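Local coordinates for protein phosphotriesterase, putative (Deinococcus radiodurans, PDB 4J35) that probably hydrolyses lactones at a two-metal centre and is here engineered for organophosphate hydrolysis, at residues M124-T129 with V165-V171; G180-P184 with Y213-T217; I229-M234 with A283-W287; A256-L261 with Q312-P318. The protein carries 7 engineered substitutions. All blocks are in the same frame, centred on the assembly; numbering follows the deposited sequence.

Interaction 1 (M124-T129 with V165-V171); sequences MRTEVT and VQRETGV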
loop_
_atom_site.group_PDB
_atom_site.type_symbol
_atom_site.label_atom_id
_atom_site.label_comp_id
_atom_site.label_asym_id
_atom_site.label_seq_id
_atom_site.Cartn_x
_atom_site.Cartn_y
_atom_site.Cartn_z
ATOM N N MET A 124 16.170 -3.946 4.746
ATOM C CA MET A 124 15.455 -3.616 3.532
ATOM C C MET A 124 16.226 -4.113 2.319
ATOM O O MET A 124 15.649 -4.717 1.421
ATOM C CB MET A 124 15.234 -2.115 3.431
ATOM C CG MET A 124 14.188 -1.584 4.389
ATOM S SD MET A 124 14.130 0.226 4.327
ATOM C CE MET A 124 12.731 0.507 5.422
ATOM N N ARG A 125 17.539 -3.869 2.304
ATOM C CA ARG A 125 18.331 -4.183 1.128
ATOM C C ARG A 125 18.285 -5.680 0.885
ATOM O O ARG A 125 18.114 -6.122 -0.247
ATOM C CB ARG A 125 19.787 -3.738 1.299
ATOM C CG ARG A 125 20.620 -3.994 0.027
ATOM C CD ARG A 125 22.102 -3.786 0.232
ATOM N NE ARG A 125 22.630 -4.547 1.366
ATOM C CZ ARG A 125 22.855 -5.861 1.360
ATOM N NH1 ARG A 125 22.589 -6.588 0.277
ATOM N NH2 ARG A 125 23.340 -6.461 2.448
ATOM N N THR A 126 18.424 -6.453 1.962
ATOM C CA THR A 126 18.468 -7.909 1.867
ATOM C C THR A 126 17.128 -8.452 1.378
ATOM O O THR A 126 17.060 -9.376 0.548
ATOM C CB THR A 126 18.796 -8.557 3.231
ATOM O OG1 THR A 126 20.105 -8.151 3.654
ATOM C CG2 THR A 126 18.720 -10.086 3.151
ATOM N N GLU A 127 16.041 -7.884 1.882
ATOM C CA GLU A 127 14.733 -8.416 1.509
ATOM C C GLU A 127 14.360 -8.042 0.060
ATOM O O GLU A 127 13.640 -8.779 -0.607
ATOM C CB GLU A 127 13.666 -8.012 2.543
ATOM C CG GLU A 127 13.899 -8.652 3.910
ATOM C CD GLU A 127 12.758 -8.420 4.910
ATOM O OE1 GLU A 127 12.054 -7.391 4.798
ATOM O OE2 GLU A 127 12.573 -9.289 5.789
ATOM N N VAL A 128 14.867 -6.917 -0.429
ATOM C CA VAL A 128 14.633 -6.484 -1.812
ATOM C C VAL A 128 15.537 -7.246 -2.806
ATOM O O VAL A 128 15.114 -7.572 -3.929
ATOM C CB VAL A 128 14.950 -4.952 -1.965
ATOM C CG1 VAL A 128 15.204 -4.561 -3.423
ATOM C CG2 VAL A 128 13.833 -4.106 -1.364
ATOM N N THR A 129 16.793 -7.478 -2.422
ATOM C CA THR A 129 17.775 -8.025 -3.363
ATOM C C THR A 129 17.927 -9.545 -3.252
ATOM O O THR A 129 18.168 -10.196 -4.266
ATOM C CB THR A 129 19.169 -7.344 -3.243
ATOM O OG1 THR A 129 19.795 -7.728 -2.020
ATOM C CG2 THR A 129 19.053 -5.835 -3.304
ATOM N N VAL A 165 18.278 2.512 -0.025
ATOM C CA VAL A 165 17.991 1.330 -0.815
ATOM C C VAL A 165 17.416 1.725 -2.172
ATOM O O VAL A 165 17.713 1.081 -3.178
ATOM C CB VAL A 165 16.980 0.351 -0.081
ATOM C CG1 VAL A 165 16.750 -0.848 -0.964
ATOM C CG2 VAL A 165 17.547 -0.065 1.245
ATOM N N GLN A 166 16.608 2.784 -2.205
ATOM C CA GLN A 166 15.980 3.243 -3.454
ATOM C C GLN A 166 17.081 3.713 -4.444
ATOM O O GLN A 166 17.026 3.433 -5.650
ATOM C CB GLN A 166 14.995 4.388 -3.163
ATOM C CG GLN A 166 13.841 4.560 -4.172
ATOM C CD GLN A 166 14.304 4.867 -5.550
ATOM O OE1 GLN A 166 15.114 5.792 -5.763
ATOM N NE2 GLN A 166 13.854 4.061 -6.515
ATOM N N ARG A 167 18.066 4.416 -3.926
ATOM C CA ARG A 167 19.133 4.908 -4.783
ATOM C C ARG A 167 19.936 3.753 -5.387
ATOM O O ARG A 167 20.315 3.799 -6.554
ATOM C CB ARG A 167 20.028 5.880 -4.002
ATOM C CG ARG A 167 19.344 7.221 -3.791
ATOM C CD ARG A 167 20.143 8.173 -2.937
ATOM N NE ARG A 167 21.508 8.350 -3.430
ATOM C CZ ARG A 167 21.841 8.967 -4.568
ATOM N NH1 ARG A 167 20.909 9.472 -5.374
ATOM N NH2 ARG A 167 23.122 9.075 -4.915
ATOM N N GLU A 168 20.166 2.710 -4.596
ATOM C CA GLU A 168 20.995 1.585 -5.010
ATOM C C GLU A 168 20.315 0.526 -5.860
ATOM O O GLU A 168 20.984 -0.192 -6.599
ATOM C CB GLU A 168 21.555 0.897 -3.786
ATOM C CG GLU A 168 22.503 1.774 -3.010
ATOM C CD GLU A 168 22.924 1.150 -1.704
ATOM O OE1 GLU A 168 23.591 1.858 -0.923
ATOM O OE2 GLU A 168 22.593 -0.041 -1.470
ATOM N N THR A 169 18.999 0.406 -5.757
ATOM C CA THR A 169 18.315 -0.706 -6.415
ATOM C C THR A 169 17.206 -0.261 -7.349
ATOM O O THR A 169 16.779 -1.028 -8.192
ATOM C CB THR A 169 17.658 -1.641 -5.381
ATOM O OG1 THR A 169 16.595 -0.929 -4.754
ATOM C CG2 THR A 169 18.672 -2.089 -4.313
ATOM N N GLY A 170 16.725 0.966 -7.196
ATOM C CA GLY A 170 15.602 1.438 -7.984
ATOM C C GLY A 170 14.252 0.913 -7.488
ATOM O O GLY A 170 13.250 1.094 -8.162
ATOM N N VAL A 171 14.220 0.290 -6.315
ATOM C CA VAL A 171 12.955 -0.314 -5.804
ATOM C C VAL A 171 11.937 0.817 -5.615
ATOM O O VAL A 171 12.308 1.931 -5.254
ATOM C CB VAL A 171 13.187 -1.140 -4.514
ATOM C CG1 VAL A 171 13.660 -0.258 -3.357
ATOM C CG2 VAL A 171 11.919 -1.901 -4.085
#

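Interaction 2 (G180-P184 with Y213-T217); sequences GQQGP and YHRET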
loop_
_atom_site.group_PDB
_atom_site.type_symbol
_atom_site.label_atom_id
_atom_site.label_comp_id
_atom_site.label_asym_id
_atom_site.label_seq_id
_atom_site.Cartn_x
_atom_site.Cartn_y
_atom_site.Cartn_z
ATOM N N GLY A 180 -4.684 11.890 6.892
ATOM C CA GLY A 180 -4.612 12.921 5.873
ATOM C C GLY A 180 -3.574 13.997 6.156
ATOM O O GLY A 180 -3.769 15.144 5.773
ATOM N N GLN A 181 -2.480 13.634 6.821
ATOM C CA GLN A 181 -1.417 14.584 7.142
ATOM C C GLN A 181 -0.044 14.076 6.747
ATOM O O GLN A 181 0.172 12.875 6.658
ATOM C CB GLN A 181 -1.404 14.854 8.642
ATOM C CG GLN A 181 -2.638 15.548 9.137
ATOM C CD GLN A 181 -2.624 17.006 8.783
ATOM O OE1 GLN A 181 -2.065 17.825 9.515
ATOM N NE2 GLN A 181 -3.218 17.347 7.642
ATOM N N GLN A 182 0.886 15.012 6.547
ATOM C CA GLN A 182 2.291 14.726 6.272
ATOM C C GLN A 182 2.610 14.269 4.850
ATOM O O GLN A 182 3.732 13.867 4.581
ATOM C CB GLN A 182 2.860 13.708 7.278
ATOM C CG GLN A 182 2.667 14.088 8.722
ATOM C CD GLN A 182 3.229 15.467 9.058
ATOM O OE1 GLN A 182 4.298 15.862 8.583
ATOM N NE2 GLN A 182 2.496 16.210 9.872
ATOM N N GLY A 183 1.646 14.294 3.931
ATOM C CA GLY A 183 1.979 13.964 2.554
ATOM C C GLY A 183 3.099 14.821 1.957
ATOM O O GLY A 183 4.095 14.324 1.445
ATOM N N PRO A 184 2.946 16.134 2.022
ATOM C CA PRO A 184 3.992 16.991 1.433
ATOM C C PRO A 184 5.373 16.800 2.104
ATOM O O PRO A 184 6.447 16.849 1.457
ATOM C CB PRO A 184 3.451 18.400 1.680
ATOM C CG PRO A 184 1.962 18.217 1.773
ATOM C CD PRO A 184 1.814 16.914 2.544
ATOM N N TYR A 213 -3.664 20.500 -0.670
ATOM C CA TYR A 213 -2.766 19.585 0.037
ATOM C C TYR A 213 -2.188 18.577 -0.952
ATOM O O TYR A 213 -1.002 18.287 -0.931
ATOM C CB TYR A 213 -3.552 18.904 1.153
ATOM C CG TYR A 213 -2.880 17.745 1.858
ATOM C CD1 TYR A 213 -1.949 17.958 2.873
ATOM C CD2 TYR A 213 -3.208 16.441 1.534
ATOM C CE1 TYR A 213 -1.360 16.889 3.534
ATOM C CE2 TYR A 213 -2.633 15.365 2.196
ATOM C CZ TYR A 213 -1.707 15.594 3.186
ATOM O OH TYR A 213 -1.152 14.511 3.832
ATOM N N HIS A 214 -3.038 18.059 -1.840
ATOM C CA HIS A 214 -2.581 17.170 -2.906
ATOM C C HIS A 214 -1.640 17.870 -3.886
ATOM O O HIS A 214 -0.639 17.316 -4.319
ATOM C CB HIS A 214 -3.778 16.612 -3.671
ATOM C CG HIS A 214 -4.769 15.936 -2.790
ATOM N ND1 HIS A 214 -5.641 16.636 -1.988
ATOM C CD2 HIS A 214 -4.998 14.624 -2.541
ATOM C CE1 HIS A 214 -6.368 15.788 -1.285
ATOM N NE2 HIS A 214 -5.988 14.563 -1.594
ATOM N N ARG A 215 -2.004 19.069 -4.299
ATOM C CA ARG A 215 -1.190 19.779 -5.292
ATOM C C ARG A 215 0.205 20.040 -4.731
ATOM O O ARG A 215 1.225 19.894 -5.406
ATOM C CB ARG A 215 -1.874 21.078 -5.661
ATOM C CG ARG A 215 -3.066 20.853 -6.589
ATOM C CD ARG A 215 -3.600 22.131 -7.142
ATOM N NE ARG A 215 -4.468 22.787 -6.189
ATOM C CZ ARG A 215 -5.778 22.917 -6.321
ATOM N NH1 ARG A 215 -6.423 22.439 -7.383
ATOM N NH2 ARG A 215 -6.450 23.526 -5.350
ATOM N N GLU A 216 0.249 20.381 -3.464
ATOM C CA GLU A 216 1.546 20.578 -2.837
ATOM C C GLU A 216 2.427 19.324 -2.832
ATOM O O GLU A 216 3.622 19.396 -3.050
ATOM C CB GLU A 216 1.381 21.063 -1.413
ATOM C CG GLU A 216 2.692 21.420 -0.802
ATOM C CD GLU A 216 2.551 21.950 0.600
ATOM O OE1 GLU A 216 1.399 22.130 1.041
ATOM O OE2 GLU A 216 3.605 22.186 1.242
ATOM N N THR A 217 1.841 18.161 -2.558
ATOM C CA THR A 217 2.589 16.932 -2.618
ATOM C C THR A 217 3.091 16.640 -4.022
ATOM O O THR A 217 4.257 16.215 -4.199
ATOM C CB THR A 217 1.663 15.714 -2.122
ATOM O OG1 THR A 217 1.103 16.052 -0.856
ATOM C CG2 THR A 217 2.475 14.472 -1.954
#

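Interaction 3 (I229-M234 with A283-W287); sequences IGLQGM and AVKDW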
loop_
_atom_site.group_PDB
_atom_site.type_symbol
_atom_site.label_atom_id
_atom_site.label_comp_id
_atom_site.label_asym_id
_atom_site.label_seq_id
_atom_site.Cartn_x
_atom_site.Cartn_y
_atom_site.Cartn_z
ATOM N N ILE A 229 -10.269 3.718 -0.878
ATOM C CA ILE A 229 -11.564 3.947 -1.509
ATOM C C ILE A 229 -12.499 2.839 -1.024
ATOM O O ILE A 229 -12.160 1.669 -1.092
ATOM C CB ILE A 229 -11.490 3.945 -3.049
ATOM C CG1 ILE A 229 -10.565 5.102 -3.532
ATOM C CG2 ILE A 229 -12.870 4.128 -3.666
ATOM C CD1 ILE A 229 -10.324 5.118 -5.022
ATOM N N GLY A 230 -13.642 3.253 -0.508
ATOM C CA GLY A 230 -14.628 2.316 0.063
ATOM C C GLY A 230 -14.713 2.416 1.582
ATOM O O GLY A 230 -15.718 2.002 2.162
ATOM N N LEU A 231 -13.677 2.964 2.231
ATOM C CA LEU A 231 -13.687 3.114 3.690
ATOM C C LEU A 231 -14.207 4.512 4.036
ATOM O O LEU A 231 -13.476 5.491 3.943
ATOM C CB LEU A 231 -12.280 2.894 4.258
ATOM C CG LEU A 231 -12.087 2.892 5.776
ATOM C CD1 LEU A 231 -12.987 1.826 6.403
ATOM C CD2 LEU A 231 -10.605 2.636 6.107
ATOM N N GLN A 232 -15.470 4.606 4.440
ATOM C CA GLN A 232 -16.184 5.892 4.406
ATOM C C GLN A 232 -16.577 6.439 5.779
ATOM O O GLN A 232 -17.415 5.885 6.454
ATOM C CB GLN A 232 -17.451 5.777 3.549
ATOM C CG GLN A 232 -17.224 5.291 2.128
ATOM C CD GLN A 232 -18.438 5.491 1.227
ATOM O OE1 GLN A 232 -18.675 6.589 0.737
ATOM N NE2 GLN A 232 -19.191 4.417 0.975
ATOM N N GLY A 233 -15.996 7.557 6.182
ATOM C CA GLY A 233 -16.357 8.132 7.465
ATOM C C GLY A 233 -16.057 7.278 8.696
ATOM O O GLY A 233 -16.732 7.416 9.718
ATOM N N MET A 234 -15.077 6.380 8.608
ATOM C CA MET A 234 -14.537 5.734 9.805
ATOM C C MET A 234 -13.371 6.593 10.311
ATOM O O MET A 234 -12.404 6.835 9.584
ATOM C CB MET A 234 -14.044 4.303 9.528
ATOM C CG MET A 234 -14.172 3.306 10.733
ATOM S SD MET A 234 -12.730 2.201 10.735
ATOM C CE MET A 234 -13.326 0.612 11.351
ATOM N N ALA A 283 -19.728 2.341 7.028
ATOM C CA ALA A 283 -18.344 2.745 6.809
ATOM C C ALA A 283 -17.569 1.680 6.054
ATOM O O ALA A 283 -16.671 1.993 5.267
ATOM C CB ALA A 283 -17.683 3.003 8.131
ATOM N N VAL A 284 -17.897 0.418 6.302
ATOM C CA VAL A 284 -17.081 -0.665 5.756
ATOM C C VAL A 284 -17.750 -1.392 4.589
ATOM O O VAL A 284 -17.184 -2.332 4.041
ATOM C CB VAL A 284 -16.637 -1.675 6.845
ATOM C CG1 VAL A 284 -15.809 -0.993 7.901
ATOM C CG2 VAL A 284 -17.863 -2.394 7.503
ATOM N N LYS A 285 -18.931 -0.939 4.182
ATOM C CA LYS A 285 -19.744 -1.699 3.217
ATOM C C LYS A 285 -19.084 -1.890 1.855
ATOM O O LYS A 285 -19.192 -2.961 1.239
ATOM C CB LYS A 285 -21.083 -0.993 2.992
ATOM C CG LYS A 285 -21.996 -1.736 2.041
ATOM C CD LYS A 285 -23.333 -1.040 1.867
ATOM C CE LYS A 285 -24.261 -1.867 0.955
ATOM N NZ LYS A 285 -25.619 -1.252 0.770
ATOM N N ASP A 286 -18.451 -0.830 1.347
ATOM C CA ASP A 286 -17.779 -0.907 0.056
ATOM C C ASP A 286 -16.282 -1.105 0.212
ATOM O O ASP A 286 -15.554 -0.916 -0.756
ATOM C CB ASP A 286 -17.977 0.385 -0.747
ATOM C CG ASP A 286 -19.433 0.658 -1.090
ATOM O OD1 ASP A 286 -20.173 -0.303 -1.413
ATOM O OD2 ASP A 286 -19.822 1.849 -1.031
ATOM N N TRP A 287 -15.823 -1.453 1.411
ATOM C CA TRP A 287 -14.402 -1.562 1.674
ATOM C C TRP A 287 -13.914 -2.967 1.367
ATOM O O TRP A 287 -13.662 -3.765 2.291
ATOM C CB TRP A 287 -14.104 -1.185 3.119
ATOM C CG TRP A 287 -12.662 -1.090 3.453
ATOM C CD1 TRP A 287 -11.656 -0.519 2.689
ATOM C CD2 TRP A 287 -12.040 -1.542 4.656
ATOM N NE1 TRP A 287 -10.465 -0.615 3.356
ATOM C CE2 TRP A 287 -10.674 -1.253 4.556
ATOM C CE3 TRP A 287 -12.517 -2.198 5.815
ATOM C CZ2 TRP A 287 -9.768 -1.566 5.577
ATOM C CZ3 TRP A 287 -11.608 -2.525 6.819
ATOM C CH2 TRP A 287 -10.254 -2.192 6.695
HETATM O O HOH W 1 -18.334 1.957 2.525
#

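Interaction 4 (A256-L261 with Q312-P318); sequences ADRLLL and QMTVGNP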
loop_
_atom_site.group_PDB
_atom_site.type_symbol
_atom_site.label_atom_id
_atom_site.label_comp_id
_atom_site.label_asym_id
_atom_site.label_seq_id
_atom_site.Cartn_x
_atom_site.Cartn_y
_atom_site.Cartn_z
ATOM N N ALA A 256 -3.284 13.045 -14.305
ATOM C CA ALA A 256 -3.701 11.660 -14.378
ATOM C C ALA A 256 -2.495 10.775 -14.280
ATOM O O ALA A 256 -2.594 9.695 -13.728
ATOM C CB ALA A 256 -4.490 11.348 -15.662
ATOM N N ASP A 257 -1.325 11.228 -14.753
ATOM C CA ASP A 257 -0.196 10.298 -14.748
ATOM C C ASP A 257 0.532 10.286 -13.384
ATOM O O ASP A 257 1.560 9.649 -13.253
ATOM C CB ASP A 257 0.791 10.525 -15.904
ATOM C CG ASP A 257 1.409 11.891 -15.877
ATOM O OD1 ASP A 257 0.907 12.715 -15.078
ATOM O OD2 ASP A 257 2.366 12.149 -16.658
ATOM N N ARG A 258 -0.020 10.970 -12.390
ATOM C CA ARG A 258 0.499 10.876 -11.027
ATOM C C ARG A 258 -0.514 10.418 -9.966
ATOM O O ARG A 258 -0.227 10.497 -8.773
ATOM C CB ARG A 258 1.065 12.220 -10.600
ATOM C CG ARG A 258 2.098 12.750 -11.601
ATOM C CD ARG A 258 3.407 11.998 -11.492
ATOM N NE ARG A 258 4.202 12.084 -12.722
ATOM C CZ ARG A 258 5.097 13.033 -12.990
ATOM N NH1 ARG A 258 5.349 14.003 -12.116
ATOM N NH2 ARG A 258 5.753 13.010 -14.142
ATOM N N LEU A 259 -1.687 9.931 -10.412
ATOM C CA LEU A 259 -2.742 9.512 -9.488
ATOM C C LEU A 259 -2.970 8.009 -9.579
ATOM O O LEU A 259 -3.040 7.459 -10.691
ATOM C CB LEU A 259 -4.074 10.196 -9.834
ATOM C CG LEU A 259 -4.074 11.733 -9.864
ATOM C CD1 LEU A 259 -5.342 12.228 -10.520
ATOM C CD2 LEU A 259 -3.917 12.325 -8.448
ATOM N N LEU A 260 -3.080 7.358 -8.419
ATOM C CA LEU A 260 -3.374 5.931 -8.381
ATOM C C LEU A 260 -4.540 5.648 -7.443
ATOM O O LEU A 260 -4.905 6.475 -6.626
ATOM C CB LEU A 260 -2.140 5.133 -7.962
ATOM C CG LEU A 260 -1.043 5.140 -9.026
ATOM C CD1 LEU A 260 -0.014 6.272 -8.748
ATOM C CD2 LEU A 260 -0.371 3.787 -9.092
ATOM N N LEU A 261 -5.109 4.455 -7.578
ATOM C CA LEU A 261 -6.397 4.122 -6.932
ATOM C C LEU A 261 -6.348 2.744 -6.273
ATOM O O LEU A 261 -5.922 1.788 -6.890
ATOM C CB LEU A 261 -7.520 4.105 -7.971
ATOM C CG LEU A 261 -7.726 5.350 -8.838
ATOM C CD1 LEU A 261 -8.762 5.023 -9.946
ATOM C CD2 LEU A 261 -8.187 6.545 -8.030
ATOM N N GLN A 312 -4.684 5.179 -17.613
ATOM C CA GLN A 312 -3.413 5.750 -17.154
ATOM C C GLN A 312 -3.232 5.523 -15.642
ATOM O O GLN A 312 -2.135 5.190 -15.177
ATOM C CB GLN A 312 -3.367 7.234 -17.429
ATOM C CG GLN A 312 -1.979 7.892 -17.104
ATOM C CD GLN A 312 -0.858 7.396 -18.014
ATOM O OE1 GLN A 312 -0.947 7.489 -19.244
ATOM N NE2 GLN A 312 0.198 6.858 -17.416
ATOM N N MET A 313 -4.298 5.748 -14.882
ATOM C CA MET A 313 -4.240 5.554 -13.432
ATOM C C MET A 313 -4.047 4.097 -13.099
ATOM O O MET A 313 -3.315 3.752 -12.170
ATOM C CB MET A 313 -5.504 6.085 -12.739
ATOM C CG MET A 313 -5.667 7.564 -12.835
ATOM S SD MET A 313 -7.002 8.332 -11.925
ATOM C CE MET A 313 -8.417 7.817 -12.978
ATOM N N THR A 314 -4.790 3.209 -13.795
ATOM C CA THR A 314 -4.862 1.817 -13.360
ATOM C C THR A 314 -3.855 0.889 -14.019
ATOM O O THR A 314 -3.593 -0.175 -13.500
ATOM C CB THR A 314 -6.293 1.240 -13.612
ATOM O OG1 THR A 314 -6.602 1.349 -15.004
ATOM C CG2 THR A 314 -7.293 2.038 -12.811
ATOM N N VAL A 315 -3.260 1.297 -15.143
ATOM C CA VAL A 315 -2.301 0.432 -15.841
ATOM C C VAL A 315 -0.967 1.174 -16.130
ATOM O O VAL A 315 0.099 0.651 -15.818
ATOM C CB VAL A 315 -2.874 -0.084 -17.197
ATOM C CG1 VAL A 315 -1.869 -0.987 -17.907
ATOM C CG2 VAL A 315 -4.225 -0.846 -16.981
ATOM N N GLY A 316 -1.076 2.353 -16.726
ATOM C CA GLY A 316 0.097 3.130 -17.122
ATOM C C GLY A 316 0.961 3.473 -15.921
ATOM O O GLY A 316 2.163 3.234 -15.925
ATOM N N ASN A 317 0.351 4.040 -14.891
ATOM C CA ASN A 317 1.118 4.459 -13.718
ATOM C C ASN A 317 1.771 3.308 -12.965
ATOM O O ASN A 317 2.946 3.375 -12.620
ATOM C CB ASN A 317 0.279 5.329 -12.793
ATOM C CG ASN A 317 -0.165 6.599 -13.456
ATOM O OD1 ASN A 317 0.355 6.980 -14.529
ATOM N ND2 ASN A 317 -1.063 7.323 -12.805
ATOM N N PRO A 318 1.014 2.236 -12.661
ATOM C CA PRO A 318 1.672 1.109 -12.005
ATOM C C PRO A 318 2.812 0.512 -12.829
ATOM O O PRO A 318 3.768 0.042 -12.224
ATOM C CB PRO A 318 0.537 0.069 -11.859
ATOM C CG PRO A 318 -0.724 0.867 -11.976
ATOM C CD PRO A 318 -0.441 2.056 -12.788
HETATM O O HOH W 2 -4.033 2.781 -9.573
#

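Interaction 1 (M124-T129 with V165-V171)
Two threonines, one on each helix, bend back to their own backbones and turn their methyl groups to each other: T129 OG1 bonds R125 O (2.9 Å), T169 OG1 bonds V165 O (2.8 Å), and T129 CG2 meets T169 CG2 at 3.9 Å. This is helix-helix packing on the outer layer of the TIM barrel, away from the metal centre. The C-terminal ends of helices 116-129 and 153-169 cross at -36° with their axes 10.7 Å apart, and they meet mainly through apolar side chains, without a hydrogen bond between the segments. V165 CG2 reaches M124 CB at 3.8 Å, beside the close CA pair of R125 and V165, while the far end of M124 leads away. At the exposed edge R125 and E168 touch without pairing; R125 is salt-bridged to E122 and E168 bonded to Y121. Beyond the helix, G170 takes positive phi and T169 closes an ST turn, V171 N to T169 OG1 at 3.1 Å. V171 CG2 lies 4.0 Å from V128 CG2.

Interaction 2 (G180-P184 with Y213-T217)
One hydrogen bond joins the segments: G183 N donates to Y213 OH at 2.8 Å, with an angle of 150° at the hydrogen. The phenol thus takes up a backbone NH in the first turn of helix 183-192, just after Q182 at the N-cap position. Each segment also has a side-chain bond of its own. Q181 NE2 donates to G180 O at 2.9 Å, and T217 OG1 donates to Y213 O at 3.1 Å, one helical turn back. G180 O also accepts from N208, and the side-chain amide of Q182 (NE2) donates to R148 O.

Van der Waals contacts do the rest. P184 CD sits 3.3 Å from Y213 CE1, P184 CB lies 3.8 Å from E216 OE2, and P184 CG rests 3.5 Å from T217 OG1. The backbones come very close here, the CA atoms of P184 and T217 being 4.3 Å apart. G183 suits the tight spot: a CB would fall 2.9 Å from Y213 OH and 3.2 Å from T217 OG1.

Y213 itself reaches out with chi1 in t, carrying its hydroxyl from helix 211-218 to the neighbouring loop. Such packing of successive outer helices is typical of a TIM barrel, and this one also includes the loop after strand 173-174, where G180 lies about 6 Å from the side chain of the metal ligand H204.

Interaction 3 (I229-M234 with A283-W287)
W287, with chi1 in t, lays its indole beneath L231. L231 CB stands 4.0 Å from the centroid of the five-membered ring and 18° off its normal, a CH-pi contact over the face. L231 also has chi1 in t, with chi2 in p, and its CD1 reaches V284 CG1 at 4.3 Å. M234, whose chi angles all fall between wells, sets its CB 4.1 Å from A283 CB. Q232 has chi1 in m and an extended chi2. Its NE2 and the backbone D286 N each donate to water 1 at 3.0 Å, while the water donates to G230 O at 2.6 Å; Q232 OE1 accepts from D240 N. The side chains of Q232 and D286 come close, but NE2 and OD2, 3.3 Å apart, are poorly angled for bonding.

The backbone is pinned by Q232 N to A283 O at 3.0 Å, nearly straight at 171°. The type I turn from V284 to W287 brings D286 O within 3.5 Å of G230 CA, where a CB would clash.

The W287 side chain lies about 4 Å from that of the metal ligand D264, beyond strand 259-261. The contact joins the loop between strand 223-226 and helix 240-251 to the end of the short helix 281-284 and the turn that follows it; the I229 side chain touches helices 240-251 and 291-303.

Interaction 4 (A256-L261 with Q312-P318)
A256, in a short 3-10 segment, offers its carbonyl to the helix: N317 ND2 donates to A256 O at 3.0 Å. D257 follows with its backbone against Q312, D257 CA lying 3.8 Å from Q312 CG. D257 O and N317 OD1, 3.2 Å apart, are both acceptors; OD1 instead takes a bond from Q312 NE2 at 2.9 Å, consistent with an amide whose ND2 faces the carbonyls. R258 points away from the helix, and strand 259-261 then begins. L259 O receives the second bond from N317 ND2, at 2.9 Å, and touches M313 CG at 3.4 Å; L259 CB meets M313 SD at 4.1 Å. L260 packs on N317 and P318, its CG 4.0 Å from N317 CB and its CD2 4.1 Å from P318 CD. At L261 water 2 bridges the backbones, accepting from L261 N at 2.8 Å and donating to M313 O at 2.9 Å, while L261 CD1 meets M313 CE at 4.1 Å.

The helix carries a wider pi-type turn at 312-316, with N317 N bonded to Q312 O at 2.8 Å, and is kinked at P318. It crosses the strand at -113°, with the axes 7.1 Å apart. Helix 307-322 thus packs against strand 259-261 and also touches strand 17-26, two strands of the TIM barrel of the phosphotriesterase family.

Overall arrangement
From the N terminus, interaction 1 closes the first loop, bringing helix 153-169 back to helix 116-129 on one flank of the barrel. Interaction 2 follows in series, joining the start of helix 183-192 to helix 211-218 across strand 200-202. Interactions 3 and 4 come last and cross: segment 256-261 lies between the two segments of interaction 3, and 312-318 comes after both. They touch where I229 CD1 packs on L261 CD2 at 4.0 Å. Interaction 3 ties a loop after strand 223-226 to the end of helix 281-284 and its following turn, whereas interaction 4 fastens the last helix to a strand. Interactions 1 and 3 lie on opposite sides of the chain's centre.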